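Local coordinates for protein AlkZ (Streptomyces sahachiroi, PDB 5UUJ) that belongs to the AlkZ-like DNA glycosylase family of the helix-turn-helix clan and folds as a single chain of mixed helix and sheet in which helix predominates, at residues R10-W15 and L272-C278; T76-G81 and Y94-M98; L131-T137 and T186-S192; K323-G329 and F343-L349. One frame throughout, in Å; residues are numbered along the deposited sequence.

Interaction 1: residues R10-W15 and L272-C278; sequences RQVFAW and LAATAPC
The N-terminal helix 9-19 docks through R10, Q11, A14 and W15 against the end of helix 269-274 and the extended chain that follows it. C278 N donates to R10 O (2.7 Å), coming from 55° above the carbonyl plane, while the helical donor A14 N reaches the same oxygen from the opposite face. C278 O in turn is gripped side-on by the R10 guanidinium, with NE at 3.0 Å and NH2 at 2.8 Å; the acceptor lies close to the guanidinium plane, so the R10 head is turned edge-on to it. From the next residue, the extended Q11 side chain carries its amide to T275 O, NE2 to O 2.9 Å, along a fairly straight line (161°) lying in both the amide and the carbonyl plane. The second bond of NE2, to A273 O, is weak. Between these polar grips the CB of A14 meets T275 CG2 at 3.6 Å and C278 CB at 3.8 Å. W15 has CG anti to the backbone N (chi1 -179°), and its CB touches L272 CD1 at 3.8 Å, with L272 CB over one ring face and T275 OG1 at the ring edge. W15 NE1 bonds to E271 OE1 and T275 OG1 to E271 O. The arrangement is a helix laid across the C-terminal end of another helix and its extended exit segment, leading to strand 281-284.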
loop_
_atom_site.group_PDB
_atom_site.type_symbol
_atom_site.label_atom_id
_atom_site.label_comp_id
_atom_site.label_asym_id
_atom_site.label_seq_id
_atom_site.Cartn_x
_atom_site.Cartn_y
_atom_site.Cartn_z
ATOM N N ARG A 10 -19.432 -1.775 -12.261
ATOM C CA ARG A 10 -19.065 -0.483 -12.827
ATOM C C ARG A 10 -19.512 0.665 -11.922
ATOM O O ARG A 10 -18.901 1.728 -11.927
ATOM C CB ARG A 10 -19.642 -0.330 -14.231
ATOM C CG ARG A 10 -18.842 -1.103 -15.269
ATOM C CD ARG A 10 -19.411 -0.977 -16.666
ATOM N NE ARG A 10 -19.254 0.368 -17.209
ATOM C CZ ARG A 10 -19.493 0.694 -18.474
ATOM N NH1 ARG A 10 -19.895 -0.228 -19.339
ATOM N NH2 ARG A 10 -19.323 1.943 -18.881
ATOM N N GLN A 11 -20.565 0.452 -11.138
ATOM C CA GLN A 11 -20.889 1.384 -10.062
ATOM C C GLN A 11 -19.767 1.392 -9.030
ATOM O O GLN A 11 -19.273 2.452 -8.646
ATOM C CB GLN A 11 -22.206 1.020 -9.385
ATOM C CG GLN A 11 -23.442 1.462 -10.134
ATOM C CD GLN A 11 -24.696 1.310 -9.298
ATOM O OE1 GLN A 11 -25.071 0.198 -8.918
ATOM N NE2 GLN A 11 -25.344 2.430 -8.994
ATOM N N VAL A 12 -19.371 0.200 -8.587
ATOM C CA VAL A 12 -18.323 0.054 -7.585
ATOM C C VAL A 12 -17.019 0.693 -8.061
ATOM O O VAL A 12 -16.361 1.402 -7.302
ATOM C CB VAL A 12 -18.086 -1.437 -7.238
ATOM C CG1 VAL A 12 -16.814 -1.626 -6.407
ATOM C CG2 VAL A 12 -19.291 -2.001 -6.490
ATOM N N PHE A 13 -16.654 0.457 -9.317
ATOM C CA PHE A 13 -15.411 0.997 -9.860
ATOM C C PHE A 13 -15.418 2.521 -9.839
ATOM O O PHE A 13 -14.433 3.150 -9.445
ATOM C CB PHE A 13 -15.179 0.504 -11.291
ATOM C CG PHE A 13 -15.020 -0.984 -11.408
ATOM C CD1 PHE A 13 -14.535 -1.737 -10.348
ATOM C CD2 PHE A 13 -15.360 -1.634 -12.582
ATOM C CE1 PHE A 13 -14.390 -3.105 -10.461
ATOM C CE2 PHE A 13 -15.216 -3.006 -12.700
ATOM C CZ PHE A 13 -14.730 -3.740 -11.637
ATOM N N ALA A 14 -16.532 3.108 -10.267
ATOM C CA ALA A 14 -16.674 4.558 -10.278
ATOM C C ALA A 14 -16.594 5.123 -8.863
ATOM O O ALA A 14 -15.960 6.153 -8.631
ATOM C CB ALA A 14 -17.984 4.957 -10.931
ATOM N N TRP A 15 -17.238 4.445 -7.919
ATOM C CA TRP A 15 -17.242 4.894 -6.534
ATOM C C TRP A 15 -15.838 4.817 -5.941
ATOM O O TRP A 15 -15.383 5.752 -5.280
ATOM C CB TRP A 15 -18.217 4.064 -5.698
ATOM C CG TRP A 15 -18.279 4.513 -4.274
ATOM C CD1 TRP A 15 -19.011 5.550 -3.774
ATOM C CD2 TRP A 15 -17.571 3.948 -3.163
ATOM N NE1 TRP A 15 -18.801 5.667 -2.423
ATOM C CE2 TRP A 15 -17.922 4.695 -2.023
ATOM C CE3 TRP A 15 -16.676 2.886 -3.024
ATOM C CZ2 TRP A 15 -17.410 4.414 -0.758
ATOM C CZ3 TRP A 15 -16.169 2.606 -1.764
ATOM C CH2 TRP A 15 -16.538 3.366 -0.650
ATOM N N LEU A 272 -23.069 4.911 -2.878
ATOM C CA LEU A 272 -22.709 3.904 -3.869
ATOM C C LEU A 272 -23.870 3.637 -4.821
ATOM O O LEU A 272 -23.683 3.577 -6.036
ATOM C CB LEU A 272 -22.282 2.603 -3.182
ATOM C CG LEU A 272 -22.089 1.374 -4.076
ATOM C CD1 LEU A 272 -21.016 1.629 -5.129
ATOM C CD2 LEU A 272 -21.748 0.143 -3.239
ATOM N N ALA A 273 -25.065 3.485 -4.262
ATOM C CA ALA A 273 -26.254 3.185 -5.056
ATOM C C ALA A 273 -26.559 4.282 -6.078
ATOM O O ALA A 273 -27.135 4.012 -7.133
ATOM C CB ALA A 273 -27.457 2.975 -4.142
ATOM N N ALA A 274 -26.167 5.512 -5.763
ATOM C CA ALA A 274 -26.457 6.658 -6.618
ATOM C C ALA A 274 -25.335 6.936 -7.616
ATOM O O ALA A 274 -25.477 7.791 -8.487
ATOM C CB ALA A 274 -26.712 7.893 -5.767
ATOM N N THR A 275 -24.220 6.221 -7.489
ATOM C CA THR A 275 -23.074 6.444 -8.368
ATOM C C THR A 275 -23.336 5.869 -9.757
ATOM O O THR A 275 -23.776 4.728 -9.894
ATOM C CB THR A 275 -21.787 5.820 -7.787
ATOM O OG1 THR A 275 -21.539 6.360 -6.483
ATOM C CG2 THR A 275 -20.585 6.109 -8.686
ATOM N N ALA A 276 -23.068 6.674 -10.782
ATOM C CA ALA A 276 -23.254 6.244 -12.161
ATOM C C ALA A 276 -22.142 5.277 -12.571
ATOM O O ALA A 276 -21.005 5.432 -12.132
ATOM C CB ALA A 276 -23.285 7.443 -13.093
ATOM N N PRO A 277 -22.470 4.276 -13.409
ATOM C CA PRO A 277 -21.486 3.286 -13.862
ATOM C C PRO A 277 -20.209 3.910 -14.418
ATOM O O PRO A 277 -20.261 4.912 -15.128
ATOM C CB PRO A 277 -22.237 2.526 -14.961
ATOM C CG PRO A 277 -23.658 2.648 -14.595
ATOM C CD PRO A 277 -23.814 3.993 -13.949
ATOM N N CYS A 278 -19.072 3.307 -14.092
ATOM C CA CYS A 278 -17.772 3.837 -14.481
ATOM C C CYS A 278 -17.609 3.919 -15.999
ATOM O O CYS A 278 -17.922 2.966 -16.719
ATOM C CB CYS A 278 -16.657 2.969 -13.886
ATOM S SG CYS A 278 -14.983 3.643 -14.067
#

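Interaction 2: residues T76-G81 and Y94-M98; sequences TWAMRG and YLSLM
A78 and L95 mark the closest backbone approach, with CA atoms 6.0 Å apart and no hydrogen bond across, where the chain leaving strand 74-77 passes helix 91-100. The contact is therefore made by side chains from the helix reaching backbone and side-chain atoms of the turn. Selenomethionine M98 does most of it. Bent at chi2 (-49°) and chi3 (-53°), its chain curls along the peptides instead of extending past them: M98 SE lies 3.8 Å from M79 CA, and M98 CE is 3.6 Å from both R80 N and A78 O. That buried oxygen is nevertheless satisfied by polar partners, G81 N within the turn and W171 NE1 of helix 162-172. One turn back along the helix, L95 brings its CD2 branch to W77 O at 3.6 Å and more loosely to the methyl groups of T76 and A78. Y94 meets the other selenomethionine, M79, whose SE is 3.9 Å from ring atom CD1 and 4.9 Å from the ring centroid. At 55° off the normal this Met-aromatic contact is oblique, neither over the face nor in the ring plane. W230 and L231 of helix 224-232 also touch the M79 side chain. Strands 74-77 and 83-86 are consecutive and pair antiparallel, so residues 78-81 form most of a beta-hairpin connection, in a topology consistent with the wing of a winged helix.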
loop_
_atom_site.group_PDB
_atom_site.type_symbol
_atom_site.label_atom_id
_atom_site.label_comp_id
_atom_site.label_asym_id
_atom_site.label_seq_id
_atom_site.Cartn_x
_atom_site.Cartn_y
_atom_site.Cartn_z
ATOM N N THR A 76 7.855 2.818 6.311
ATOM C CA THR A 76 8.103 1.635 7.116
ATOM C C THR A 76 7.422 0.424 6.490
ATOM O O THR A 76 6.679 0.548 5.515
ATOM C CB THR A 76 7.608 1.829 8.568
ATOM O OG1 THR A 76 8.109 0.772 9.395
ATOM C CG2 THR A 76 6.079 1.858 8.638
ATOM N N TRP A 77 7.689 -0.747 7.053
ATOM C CA TRP A 77 7.111 -1.986 6.554
ATOM C C TRP A 77 5.771 -2.232 7.226
ATOM O O TRP A 77 5.669 -2.201 8.450
ATOM C CB TRP A 77 8.072 -3.151 6.792
ATOM C CG TRP A 77 9.331 -3.013 6.003
ATOM C CD1 TRP A 77 9.641 -3.653 4.840
ATOM C CD2 TRP A 77 10.443 -2.161 6.301
ATOM N NE1 TRP A 77 10.882 -3.261 4.398
ATOM C CE2 TRP A 77 11.397 -2.345 5.278
ATOM C CE3 TRP A 77 10.729 -1.264 7.337
ATOM C CZ2 TRP A 77 12.615 -1.671 5.262
ATOM C CZ3 TRP A 77 11.940 -0.593 7.318
ATOM C CH2 TRP A 77 12.868 -0.800 6.287
ATOM N N ALA A 78 4.745 -2.453 6.410
ATOM C CA ALA A 78 3.388 -2.634 6.898
ATOM C C ALA A 78 2.727 -3.834 6.212
ATOM O O ALA A 78 3.168 -4.972 6.396
ATOM C CB ALA A 78 2.575 -1.361 6.681
HETATM N N MSE A 79 1.684 -3.584 5.420
HETATM C CA MSE A 79 0.882 -4.663 4.839
HETATM C C MSE A 79 1.711 -5.626 3.996
HETATM O O MSE A 79 2.505 -5.206 3.151
HETATM C CB MSE A 79 -0.250 -4.091 3.985
HETATM C CG MSE A 79 -1.494 -3.729 4.782
HETATM SE SE MSE A 79 -1.205 -2.260 6.042
HETATM C CE MSE A 79 -0.742 -0.895 4.722
ATOM N N ARG A 80 1.516 -6.919 4.245
ATOM C CA ARG A 80 2.212 -7.980 3.520
ATOM C C ARG A 80 3.729 -7.885 3.700
ATOM O O ARG A 80 4.490 -8.494 2.953
ATOM C CB ARG A 80 1.843 -7.936 2.032
ATOM C CG ARG A 80 0.335 -7.933 1.781
ATOM C CD ARG A 80 -0.020 -7.850 0.303
ATOM N NE ARG A 80 0.559 -6.674 -0.347
ATOM C CZ ARG A 80 0.062 -5.440 -0.278
ATOM N NH1 ARG A 80 -1.035 -5.182 0.426
ATOM N NH2 ARG A 80 0.675 -4.452 -0.915
ATOM N N GLY A 81 4.158 -7.119 4.697
ATOM C CA GLY A 81 5.571 -6.968 4.994
ATOM C C GLY A 81 6.329 -6.068 4.033
ATOM O O GLY A 81 7.555 -5.994 4.100
ATOM N N TYR A 94 -2.678 -0.055 11.699
ATOM C CA TYR A 94 -2.178 -0.926 10.638
ATOM C C TYR A 94 -1.070 -1.834 11.158
ATOM O O TYR A 94 -1.082 -3.041 10.917
ATOM C CB TYR A 94 -1.647 -0.118 9.455
ATOM C CG TYR A 94 -2.683 0.717 8.747
ATOM C CD1 TYR A 94 -3.651 0.129 7.945
ATOM C CD2 TYR A 94 -2.682 2.100 8.869
ATOM C CE1 TYR A 94 -4.599 0.898 7.293
ATOM C CE2 TYR A 94 -3.619 2.874 8.225
ATOM C CZ TYR A 94 -4.574 2.270 7.436
ATOM O OH TYR A 94 -5.506 3.046 6.793
ATOM N N LEU A 95 -0.111 -1.241 11.863
ATOM C CA LEU A 95 1.043 -1.976 12.366
ATOM C C LEU A 95 0.646 -3.011 13.417
ATOM O O LEU A 95 1.183 -4.121 13.438
ATOM C CB LEU A 95 2.071 -1.005 12.953
ATOM C CG LEU A 95 2.731 -0.028 11.973
ATOM C CD1 LEU A 95 3.673 0.909 12.718
ATOM C CD2 LEU A 95 3.482 -0.757 10.875
ATOM N N SER A 96 -0.294 -2.644 14.283
ATOM C CA SER A 96 -0.782 -3.546 15.321
ATOM C C SER A 96 -1.359 -4.826 14.719
ATOM O O SER A 96 -1.143 -5.922 15.238
ATOM C CB SER A 96 -1.843 -2.852 16.177
ATOM O OG SER A 96 -2.396 -3.745 17.131
ATOM N N LEU A 97 -2.084 -4.684 13.617
ATOM C CA LEU A 97 -2.700 -5.828 12.963
ATOM C C LEU A 97 -1.655 -6.716 12.292
ATOM O O LEU A 97 -1.835 -7.930 12.202
ATOM C CB LEU A 97 -3.738 -5.361 11.939
ATOM C CG LEU A 97 -5.199 -5.604 12.325
ATOM C CD1 LEU A 97 -5.536 -4.950 13.653
ATOM C CD2 LEU A 97 -6.130 -5.106 11.230
HETATM N N MSE A 98 -0.563 -6.117 11.824
HETATM C CA MSE A 98 0.519 -6.891 11.223
HETATM C C MSE A 98 1.263 -7.687 12.294
HETATM O O MSE A 98 1.604 -8.848 12.088
HETATM C CB MSE A 98 1.499 -5.984 10.470
HETATM C CG MSE A 98 0.899 -5.222 9.293
HETATM SE SE MSE A 98 -0.130 -6.344 8.069
HETATM C CE MSE A 98 1.210 -7.721 7.710
#

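Interaction 3: residues L131-T137 and T186-S192; sequences LDGVVLT and TFTLPAS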
loop_
_atom_site.group_PDB
_atom_site.type_symbol
_atom_site.label_atom_id
_atom_site.label_comp_id
_atom_site.label_asym_id
_atom_site.label_seq_id
_atom_site.Cartn_x
_atom_site.Cartn_y
_atom_site.Cartn_z
ATOM N N LEU A 131 17.783 3.492 18.848
ATOM C CA LEU A 131 17.291 4.430 17.839
ATOM C C LEU A 131 16.504 5.608 18.419
ATOM O O LEU A 131 16.064 6.484 17.676
ATOM C CB LEU A 131 16.416 3.691 16.826
ATOM C CG LEU A 131 17.106 2.633 15.962
ATOM C CD1 LEU A 131 16.120 2.077 14.953
ATOM C CD2 LEU A 131 18.335 3.192 15.256
ATOM N N ASP A 132 16.328 5.636 19.734
ATOM C CA ASP A 132 15.595 6.724 20.370
ATOM C C ASP A 132 16.331 8.045 20.157
ATOM O O ASP A 132 17.337 8.316 20.812
ATOM C CB ASP A 132 15.408 6.450 21.864
ATOM C CG ASP A 132 14.445 7.421 22.523
ATOM O OD1 ASP A 132 13.893 7.075 23.588
ATOM O OD2 ASP A 132 14.232 8.524 21.983
ATOM N N GLY A 133 15.821 8.860 19.237
ATOM C CA GLY A 133 16.407 10.159 18.953
ATOM C C GLY A 133 17.735 10.039 18.231
ATOM O O GLY A 133 18.567 10.948 18.281
ATOM N N VAL A 134 17.923 8.907 17.556
ATOM C CA VAL A 134 19.172 8.594 16.872
ATOM C C VAL A 134 18.887 8.026 15.483
ATOM O O VAL A 134 17.970 7.225 15.306
ATOM C CB VAL A 134 20.012 7.583 17.675
ATOM C CG1 VAL A 134 21.328 7.288 16.970
ATOM C CG2 VAL A 134 20.271 8.106 19.080
ATOM N N VAL A 135 19.688 8.446 14.508
ATOM C CA VAL A 135 19.539 8.008 13.124
ATOM C C VAL A 135 20.767 7.205 12.694
ATOM O O VAL A 135 21.888 7.707 12.743
ATOM C CB VAL A 135 19.342 9.213 12.180
ATOM C CG1 VAL A 135 19.164 8.752 10.741
ATOM C CG2 VAL A 135 18.143 10.037 12.619
ATOM N N LEU A 136 20.546 5.962 12.271
ATOM C CA LEU A 136 21.638 5.059 11.909
ATOM C C LEU A 136 21.362 4.317 10.610
ATOM O O LEU A 136 20.218 3.971 10.312
ATOM C CB LEU A 136 21.882 4.033 13.020
ATOM C CG LEU A 136 22.255 4.544 14.410
ATOM C CD1 LEU A 136 22.316 3.379 15.385
ATOM C CD2 LEU A 136 23.577 5.286 14.383
ATOM N N THR A 137 22.419 4.063 9.847
ATOM C CA THR A 137 22.326 3.176 8.696
ATOM C C THR A 137 22.123 1.748 9.194
ATOM O O THR A 137 22.199 1.489 10.396
ATOM C CB THR A 137 23.589 3.239 7.815
ATOM O OG1 THR A 137 24.714 2.745 8.552
ATOM C CG2 THR A 137 23.868 4.666 7.370
ATOM N N THR A 186 18.477 5.150 6.286
ATOM C CA THR A 186 18.701 5.195 7.727
ATOM C C THR A 186 17.474 4.698 8.474
ATOM O O THR A 186 16.373 4.665 7.922
ATOM C CB THR A 186 19.021 6.616 8.217
ATOM O OG1 THR A 186 17.878 7.459 8.026
ATOM C CG2 THR A 186 20.216 7.193 7.474
ATOM N N PHE A 187 17.676 4.324 9.734
ATOM C CA PHE A 187 16.596 3.865 10.599
ATOM C C PHE A 187 16.521 4.733 11.848
ATOM O O PHE A 187 17.535 5.261 12.303
ATOM C CB PHE A 187 16.801 2.403 10.998
ATOM C CG PHE A 187 16.775 1.446 9.843
ATOM C CD1 PHE A 187 15.576 0.937 9.377
ATOM C CD2 PHE A 187 17.949 1.051 9.226
ATOM C CE1 PHE A 187 15.548 0.053 8.318
ATOM C CE2 PHE A 187 17.925 0.167 8.164
ATOM C CZ PHE A 187 16.721 -0.330 7.711
ATOM N N THR A 188 15.321 4.874 12.405
ATOM C CA THR A 188 15.155 5.593 13.660
ATOM C C THR A 188 13.869 5.161 14.370
ATOM O O THR A 188 13.069 4.404 13.820
ATOM C CB THR A 188 15.149 7.126 13.437
ATOM O OG1 THR A 188 15.364 7.794 14.684
ATOM C CG2 THR A 188 13.835 7.598 12.813
ATOM N N LEU A 189 13.694 5.635 15.600
ATOM C CA LEU A 189 12.515 5.317 16.400
ATOM C C LEU A 189 11.344 6.227 16.014
ATOM O O LEU A 189 11.480 7.453 16.053
ATOM C CB LEU A 189 12.831 5.471 17.890
ATOM C CG LEU A 189 11.746 5.036 18.874
ATOM C CD1 LEU A 189 11.630 3.517 18.906
ATOM C CD2 LEU A 189 12.039 5.583 20.258
ATOM N N PRO A 190 10.195 5.636 15.631
ATOM C CA PRO A 190 9.016 6.438 15.273
ATOM C C PRO A 190 8.615 7.451 16.349
ATOM O O PRO A 190 8.262 8.589 16.028
ATOM C CB PRO A 190 7.924 5.379 15.088
ATOM C CG PRO A 190 8.665 4.161 14.657
ATOM C CD PRO A 190 9.969 4.197 15.392
ATOM N N ALA A 191 8.686 7.042 17.610
ATOM C CA ALA A 191 8.295 7.910 18.717
ATOM C C ALA A 191 9.141 9.184 18.777
ATOM O O ALA A 191 8.609 10.270 18.984
ATOM C CB ALA A 191 8.393 7.154 20.033
ATOM N N SER A 192 10.451 9.056 18.587
ATOM C CA SER A 192 11.338 10.210 18.698
ATOM C C SER A 192 11.286 11.096 17.452
ATOM O O SER A 192 11.476 12.307 17.540
ATOM C CB SER A 192 12.783 9.760 18.961
ATOM O OG SER A 192 13.344 9.109 17.834
#
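L136 and F187 face each other as an antiparallel hydrogen-bonded pair, their side chains on the same face of the sheet; L136 N to F187 O is 3.1 Å and F187 N to L136 O 2.6 Å. The F187 ring turns its edge to L136 O. F187 CB meets L131 CD1 at 4.0 Å. T188 has OG1 anti to the backbone N (chi1 -164°) and donates to V134 O at 2.7 Å from well above the carbonyl plane. Beyond the strand, L189 CD2 meets the D132 side chain obliquely, 3.8 Å from D132 CG, while L189 N donates to L131 O. S192 OG gives its proton to L189 O at 3.1 Å and weakly accepts from G133 N, tying the type II turn 131-134 to the first turn of helix 190-194. W162 meets the F187 ring with its plane nearly perpendicular, and W77 also touches it. Strand 136-137 edges a three-stranded sheet of order 1-3-2, consistent with a winged helix.

Interaction 4: residues K323-G329 and F343-L349; sequences KDGRVVG and FPDTERL
From CB outward, the F343 side chain runs over the backbone of V328 and G329. F343 CB is 3.9 Å from V328 O, and F343 CG is nearer to the same oxygen at 3.6 Å. With CG anti to the carbonyl carbon (chi1 -57°), the ring is laid across the V328-G329 peptide: F343 CD2 stands 3.4 Å from V328 C, and G329 N lies over the same face, toward the rim. Farther out, G329 CA sits 3.7 Å from the F343 ring centroid and only 14° off the normal, a CH-pi contact over the face. At the tip, F343 CZ meets V327 CG1 at 4.0 Å, and V327 O approaches the ring edge near its plane. H306 stacks on this ring. The setting is a mixed five-stranded sheet: the type I' turn from K323 to R326 joins strands 320-323 and 326-334 as a tight beta hairpin, and F343 comes just after the neighbouring strand 337-342. V328 O takes two donors, F343 N at 3.1 Å in a nearly straight bond (172°) and T346 OG1 at 2.7 Å, which brings the T346 methyl against V328 CB. At the hairpin end, K323 crosses E347 at about a right angle. K323 NZ makes a long salt bridge to E347 OE1 at 3.8 Å and another to D324 OD2, whose hydrogen bond is weak, while K323 CD rests near L349 CD2.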
loop_
_atom_site.group_PDB
_atom_site.type_symbol
_atom_site.label_atom_id
_atom_site.label_comp_id
_atom_site.label_asym_id
_atom_site.label_seq_id
_atom_site.Cartn_x
_atom_site.Cartn_y
_atom_site.Cartn_z
ATOM N N LYS A 323 -9.932 0.984 -18.247
ATOM C CA LYS A 323 -11.069 1.452 -19.034
ATOM C C LYS A 323 -12.373 0.985 -18.399
ATOM O O LYS A 323 -12.592 -0.213 -18.221
ATOM C CB LYS A 323 -10.980 0.956 -20.479
ATOM C CG LYS A 323 -12.181 1.355 -21.334
ATOM C CD LYS A 323 -11.922 1.151 -22.816
ATOM C CE LYS A 323 -13.085 1.661 -23.660
ATOM N NZ LYS A 323 -14.343 0.895 -23.420
ATOM N N ASP A 324 -13.232 1.943 -18.066
ATOM C CA ASP A 324 -14.492 1.667 -17.385
ATOM C C ASP A 324 -14.261 0.896 -16.084
ATOM O O ASP A 324 -15.101 0.098 -15.676
ATOM C CB ASP A 324 -15.448 0.886 -18.298
ATOM C CG ASP A 324 -15.728 1.604 -19.612
ATOM O OD1 ASP A 324 -15.474 2.823 -19.698
ATOM O OD2 ASP A 324 -16.204 0.948 -20.563
ATOM N N GLY A 325 -13.115 1.134 -15.449
ATOM C CA GLY A 325 -12.802 0.531 -14.164
ATOM C C GLY A 325 -12.020 -0.773 -14.233
ATOM O O GLY A 325 -11.516 -1.244 -13.216
ATOM N N ARG A 326 -11.925 -1.357 -15.425
ATOM C CA ARG A 326 -11.243 -2.636 -15.615
ATOM C C ARG A 326 -9.881 -2.457 -16.278
ATOM O O ARG A 326 -9.710 -1.587 -17.128
ATOM C CB ARG A 326 -12.100 -3.580 -16.463
ATOM C CG ARG A 326 -13.398 -4.003 -15.807
ATOM C CD ARG A 326 -14.185 -4.972 -16.681
ATOM N NE ARG A 326 -13.484 -6.241 -16.878
ATOM C CZ ARG A 326 -12.772 -6.564 -17.958
ATOM N NH1 ARG A 326 -12.652 -5.722 -18.980
ATOM N NH2 ARG A 326 -12.178 -7.748 -18.019
ATOM N N VAL A 327 -8.919 -3.295 -15.897
ATOM C CA VAL A 327 -7.603 -3.293 -16.531
ATOM C C VAL A 327 -7.714 -3.911 -17.922
ATOM O O VAL A 327 -8.162 -5.047 -18.063
ATOM C CB VAL A 327 -6.563 -4.066 -15.689
ATOM C CG1 VAL A 327 -5.209 -4.133 -16.405
ATOM C CG2 VAL A 327 -6.406 -3.419 -14.326
ATOM N N VAL A 328 -7.319 -3.153 -18.944
ATOM C CA VAL A 328 -7.450 -3.597 -20.331
ATOM C C VAL A 328 -6.121 -3.561 -21.082
ATOM O O VAL A 328 -6.081 -3.756 -22.301
ATOM C CB VAL A 328 -8.472 -2.732 -21.101
ATOM C CG1 VAL A 328 -9.876 -2.958 -20.563
ATOM C CG2 VAL A 328 -8.098 -1.260 -21.027
ATOM N N GLY A 329 -5.037 -3.314 -20.354
ATOM C CA GLY A 329 -3.715 -3.281 -20.949
ATOM C C GLY A 329 -2.660 -2.748 -19.996
ATOM O O GLY A 329 -2.956 -2.428 -18.845
ATOM N N PHE A 343 -4.413 -5.486 -24.227
ATOM C CA PHE A 343 -4.574 -6.924 -24.362
ATOM C C PHE A 343 -5.201 -7.232 -25.721
ATOM O O PHE A 343 -5.834 -6.363 -26.320
ATOM C CB PHE A 343 -5.441 -7.481 -23.230
ATOM C CG PHE A 343 -4.917 -7.175 -21.855
ATOM C CD1 PHE A 343 -3.553 -7.093 -21.616
ATOM C CD2 PHE A 343 -5.789 -6.969 -20.799
ATOM C CE1 PHE A 343 -3.070 -6.813 -20.349
ATOM C CE2 PHE A 343 -5.312 -6.689 -19.530
ATOM C CZ PHE A 343 -3.951 -6.610 -19.304
ATOM N N PRO A 344 -5.023 -8.469 -26.212
ATOM C CA PRO A 344 -5.548 -8.868 -27.525
ATOM C C PRO A 344 -7.040 -8.594 -27.719
ATOM O O PRO A 344 -7.428 -8.109 -28.781
ATOM C CB PRO A 344 -5.270 -10.374 -27.562
ATOM C CG PRO A 344 -4.078 -10.552 -26.702
ATOM C CD PRO A 344 -4.221 -9.544 -25.598
ATOM N N ASP A 345 -7.854 -8.895 -26.713
ATOM C CA ASP A 345 -9.308 -8.791 -26.846
ATOM C C ASP A 345 -9.852 -7.462 -26.327
ATOM O O ASP A 345 -11.045 -7.340 -26.050
ATOM C CB ASP A 345 -9.985 -9.947 -26.106
ATOM C CG ASP A 345 -9.793 -9.870 -24.603
ATOM O OD1 ASP A 345 -8.804 -9.251 -24.157
ATOM O OD2 ASP A 345 -10.631 -10.435 -23.867
ATOM N N THR A 346 -8.980 -6.468 -26.200
ATOM C CA THR A 346 -9.376 -5.165 -25.674
ATOM C C THR A 346 -9.966 -4.293 -26.779
ATOM O O THR A 346 -9.509 -4.320 -27.922
ATOM C CB THR A 346 -8.177 -4.446 -25.014
ATOM O OG1 THR A 346 -7.835 -5.114 -23.795
ATOM C CG2 THR A 346 -8.499 -2.995 -24.697
ATOM N N GLU A 347 -10.990 -3.523 -26.423
ATOM C CA GLU A 347 -11.655 -2.625 -27.359
ATOM C C GLU A 347 -10.707 -1.519 -27.812
ATOM O O GLU A 347 -9.795 -1.143 -27.080
ATOM C CB GLU A 347 -12.897 -2.017 -26.709
ATOM C CG GLU A 347 -13.951 -1.544 -27.694
ATOM C CD GLU A 347 -14.996 -0.656 -27.043
ATOM O OE1 GLU A 347 -15.788 -1.167 -26.224
ATOM O OE2 GLU A 347 -15.020 0.556 -27.345
ATOM N N ARG A 348 -10.927 -0.997 -29.016
ATOM C CA ARG A 348 -10.092 0.081 -29.544
ATOM C C ARG A 348 -10.107 1.291 -28.615
ATOM O O ARG A 348 -11.161 1.860 -28.341
ATOM C CB ARG A 348 -10.559 0.493 -30.941
ATOM C CG ARG A 348 -9.542 0.225 -32.039
ATOM C CD ARG A 348 -10.070 0.673 -33.394
ATOM N NE ARG A 348 -9.154 0.345 -34.486
ATOM C CZ ARG A 348 -9.405 0.579 -35.772
ATOM N NH1 ARG A 348 -10.549 1.143 -36.141
ATOM N NH2 ARG A 348 -8.512 0.247 -36.695
ATOM N N LEU A 349 -8.928 1.676 -28.135
ATOM C CA LEU A 349 -8.805 2.799 -27.213
ATOM C C LEU A 349 -8.865 4.128 -27.969
ATOM O O LEU A 349 -8.085 4.340 -28.897
ATOM C CB LEU A 349 -7.495 2.705 -26.431
ATOM C CG LEU A 349 -7.217 1.362 -25.747
ATOM C CD1 LEU A 349 -5.867 1.384 -25.050
ATOM C CD2 LEU A 349 -8.318 1.014 -24.759
#

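Interaction 2 is the buried contact, its centre about 10 Å from the centre of the chain, and uses selenium, methyl and ring surfaces with no hydrogen bond across. The centres of the other three lie about 23 to 24 Å from that point; they are partly buried and depend on backbone carbonyls as acceptors. Interactions 1 and 4 touch, C278 SG packing on G325 N and a weak, long R10-D324 ion pair between them. Interactions 2 and 3 meet through W77 and F187, linking two small sheets. Interaction 1 sets a guanidinium on a backbone carbonyl; a long lysine-glutamate pair supplements interaction 4; interaction 3 uses one short strand pairing and hydroxyls, as interaction 4 does at T346.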